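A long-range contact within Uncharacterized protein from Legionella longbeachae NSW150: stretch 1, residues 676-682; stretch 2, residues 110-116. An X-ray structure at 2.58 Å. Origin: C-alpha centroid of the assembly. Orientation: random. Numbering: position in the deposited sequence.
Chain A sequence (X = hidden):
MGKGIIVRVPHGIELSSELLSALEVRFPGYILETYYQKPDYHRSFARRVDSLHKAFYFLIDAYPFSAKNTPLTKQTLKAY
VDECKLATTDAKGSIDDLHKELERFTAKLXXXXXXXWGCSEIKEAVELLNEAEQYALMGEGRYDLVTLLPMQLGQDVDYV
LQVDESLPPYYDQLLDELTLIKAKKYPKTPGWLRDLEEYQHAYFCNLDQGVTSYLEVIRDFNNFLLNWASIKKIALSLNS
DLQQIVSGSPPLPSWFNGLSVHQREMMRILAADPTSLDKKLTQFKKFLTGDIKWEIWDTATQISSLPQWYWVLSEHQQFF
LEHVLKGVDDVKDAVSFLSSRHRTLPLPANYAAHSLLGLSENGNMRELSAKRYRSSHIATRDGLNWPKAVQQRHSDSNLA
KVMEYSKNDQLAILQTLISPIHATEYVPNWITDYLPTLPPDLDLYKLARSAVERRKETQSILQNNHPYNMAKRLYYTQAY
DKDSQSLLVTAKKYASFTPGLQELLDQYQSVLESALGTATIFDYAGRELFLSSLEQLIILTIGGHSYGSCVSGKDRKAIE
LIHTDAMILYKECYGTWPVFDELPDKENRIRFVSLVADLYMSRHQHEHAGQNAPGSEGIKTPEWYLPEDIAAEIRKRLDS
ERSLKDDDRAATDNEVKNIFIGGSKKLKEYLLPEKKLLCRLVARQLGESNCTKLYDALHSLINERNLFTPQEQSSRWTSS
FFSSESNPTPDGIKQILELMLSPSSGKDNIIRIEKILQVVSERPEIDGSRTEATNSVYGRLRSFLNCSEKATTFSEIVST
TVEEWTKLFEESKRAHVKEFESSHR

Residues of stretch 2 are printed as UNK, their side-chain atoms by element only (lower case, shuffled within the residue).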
# COMPACT_ATOMS: atom_id res chain seq x y z
N LYS A 676 8.68 2.81 27.69
CA LYS A 676 10.10 3.02 27.59
C LYS A 676 10.49 4.02 26.51
O LYS A 676 11.49 4.73 26.66
CB LYS A 676 10.78 1.68 27.35
CG LYS A 676 12.28 1.77 27.02
CD LYS A 676 13.06 0.54 27.49
CE LYS A 676 14.57 0.78 27.47
NZ LYS A 676 15.25 -0.49 27.81
N LEU A 677 9.72 4.05 25.43
CA LEU A 677 10.04 4.86 24.26
C LEU A 677 9.75 6.33 24.53
O LEU A 677 10.58 7.21 24.22
CB LEU A 677 9.25 4.36 23.01
CG LEU A 677 9.36 5.20 21.72
CD1 LEU A 677 10.76 5.20 21.08
CD2 LEU A 677 8.31 4.79 20.71
N LEU A 678 8.57 6.58 25.09
CA LEU A 678 8.14 7.91 25.53
C LEU A 678 9.15 8.54 26.48
O LEU A 678 9.46 9.69 26.33
CB LEU A 678 6.80 7.81 26.23
CG LEU A 678 6.26 9.14 26.79
CD1 LEU A 678 5.94 10.14 25.73
CD2 LEU A 678 5.02 8.94 27.62
N CYS A 679 9.66 7.76 27.43
CA CYS A 679 10.68 8.21 28.34
C CYS A 679 12.00 8.47 27.61
O CYS A 679 12.67 9.44 27.89
CB CYS A 679 10.93 7.20 29.45
SG CYS A 679 9.53 6.88 30.56
N ARG A 680 12.39 7.59 26.71
CA ARG A 680 13.65 7.74 25.97
C ARG A 680 13.66 9.05 25.21
O ARG A 680 14.67 9.78 25.24
CB ARG A 680 13.84 6.59 25.00
CG ARG A 680 14.89 6.87 23.94
CD ARG A 680 15.29 5.62 23.22
NE ARG A 680 16.10 4.80 24.11
CZ ARG A 680 16.04 3.47 24.15
NH1 ARG A 680 15.17 2.80 23.39
NH2 ARG A 680 16.81 2.82 25.00
N LEU A 681 12.53 9.35 24.57
CA LEU A 681 12.37 10.52 23.74
C LEU A 681 12.15 11.77 24.56
O LEU A 681 12.56 12.86 24.15
CB LEU A 681 11.18 10.34 22.78
CG LEU A 681 11.31 9.31 21.63
CD1 LEU A 681 10.09 9.32 20.71
CD2 LEU A 681 12.58 9.56 20.83
N VAL A 682 11.47 11.66 25.71
CA VAL A 682 11.32 12.80 26.60
C VAL A 682 12.68 13.20 27.09
O VAL A 682 13.01 14.37 27.11
CB VAL A 682 10.33 12.52 27.70
CG1 VAL A 682 10.50 13.46 28.88
CG2 VAL A 682 8.93 12.63 27.16
N UNK A 110 7.08 2.13 13.39
CA UNK A 110 5.67 1.78 13.63
C UNK A 110 5.31 2.15 15.07
O UNK A 110 4.22 2.63 15.36
c UNK A 110 5.53 0.06 11.86
c UNK A 110 4.19 -0.31 13.86
c UNK A 110 6.07 -1.31 11.56
c UNK A 110 5.50 0.27 13.35
N UNK A 111 6.25 1.91 15.97
CA UNK A 111 5.99 2.04 17.38
C UNK A 111 5.94 3.56 17.71
O UNK A 111 5.04 4.04 18.41
c UNK A 111 8.82 0.90 19.97
o UNK A 111 8.49 0.49 21.14
o UNK A 111 9.94 0.66 19.40
c UNK A 111 7.80 1.82 19.26
c UNK A 111 7.01 1.17 18.16
N UNK A 112 6.88 4.31 17.15
CA UNK A 112 6.89 5.76 17.25
C UNK A 112 5.60 6.37 16.71
O UNK A 112 5.06 7.29 17.28
c UNK A 112 8.15 7.80 16.51
c UNK A 112 9.39 8.28 15.84
c UNK A 112 8.08 6.31 16.50
c UNK A 112 8.18 8.22 17.96
N UNK A 113 5.10 5.83 15.60
CA UNK A 113 3.81 6.23 15.05
C UNK A 113 2.66 5.88 15.97
O UNK A 113 1.81 6.70 16.25
c UNK A 113 4.60 6.28 12.69
c UNK A 113 4.77 5.49 11.41
c UNK A 113 3.61 5.64 13.66
c UNK A 113 2.18 5.85 13.17
N UNK A 114 2.62 4.67 16.51
CA UNK A 114 1.51 4.33 17.40
C UNK A 114 1.47 5.25 18.62
O UNK A 114 0.38 5.62 19.09
c UNK A 114 1.61 2.90 17.84
N UNK A 115 2.65 5.55 19.18
CA UNK A 115 2.83 6.50 20.28
C UNK A 115 2.41 7.92 19.92
O UNK A 115 1.49 8.45 20.52
c UNK A 115 6.06 7.67 22.11
c UNK A 115 4.29 6.58 20.69
c UNK A 115 3.77 7.35 23.02
c UNK A 115 4.59 7.64 21.77
N UNK A 116 3.08 8.55 18.96
CA UNK A 116 2.73 9.93 18.65
C UNK A 116 1.30 10.15 18.06
O UNK A 116 0.69 11.19 18.27
c UNK A 116 3.77 10.57 17.74
o UNK A 116 3.18 12.50 16.39
c UNK A 116 3.52 12.07 17.50
n UNK A 116 3.68 12.86 18.57

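Stretch 1 is helical throughout and meets a second helix, whose side chains are read here in order.

Position 110 has four side-chain carbons. The chain forks at the first carbon, and one arm is two carbons long. It touches nothing on stretch 1. This is a beta-branched pattern. The residue is Ile110.

Position 111 has three carbons in a row, the third carrying two oxygens. That is a carboxylate on a two-carbon stem. The second carbon lies 3.3 Å from Leu677 CD2, a tight packing contact. The residue is Glu111, and the carbon in question is CG. Its CA-to-CB bond points sideways, but the end of the side chain comes nearer to stretch 1. OE2 is hydrogen-bonded elsewhere in the structure, so the stem can pack against leucine while that oxygen is satisfied.

Position 112 has four carbons, forked at the second. One of the two end carbons lies 3.5 Å from Leu681 CD1. A fork at the second carbon means leucine. The residue is Leu112, and the end carbon is CD1. Its backbone also takes part, with Leu677 CD2 3.9 Å from Leu112 N.

Position 113 again has four carbons, forked at the first, with one arm two carbons long. Its CA-to-CB bond points away from stretch 1, and it makes no contact there. The residue is Ile113.

Position 114 has a single side-chain carbon. It is out of reach of stretch 1. The residue is Ala114.

Position 115 has four carbons, forked at the second. Its CA-to-CB bond points toward stretch 1, and one end carbon meets both Leu677 and Leu678. The residue is Leu115. Its CD2 lies 3.9 Å from Leu677 CD2 and 4.0 Å from Leu678 CA.

Position 116 has two carbons, the second carrying one oxygen and one nitrogen. This is a short amide. It does not reach stretch 1. The residue is Asn116.

The two helices cross almost at right angles, at 87°, with their axes 10.8 Å apart at closest approach. Such a crossing keeps the contact compact, and 264 Å² is buried in all. Leu677 is its centre on stretch 1, packing against Glu111, Leu112 and Leu115. Leu681, one turn later, extends the contact to Leu112. Leu678 adds a contact with Leu115. No hydrogen bond joins the stretches, so the contact rests on the packing of side chains, mostly leucines. It brings together residues at least 562 positions apart in the sequence.

Stretch 2 (110-116) IELIALN
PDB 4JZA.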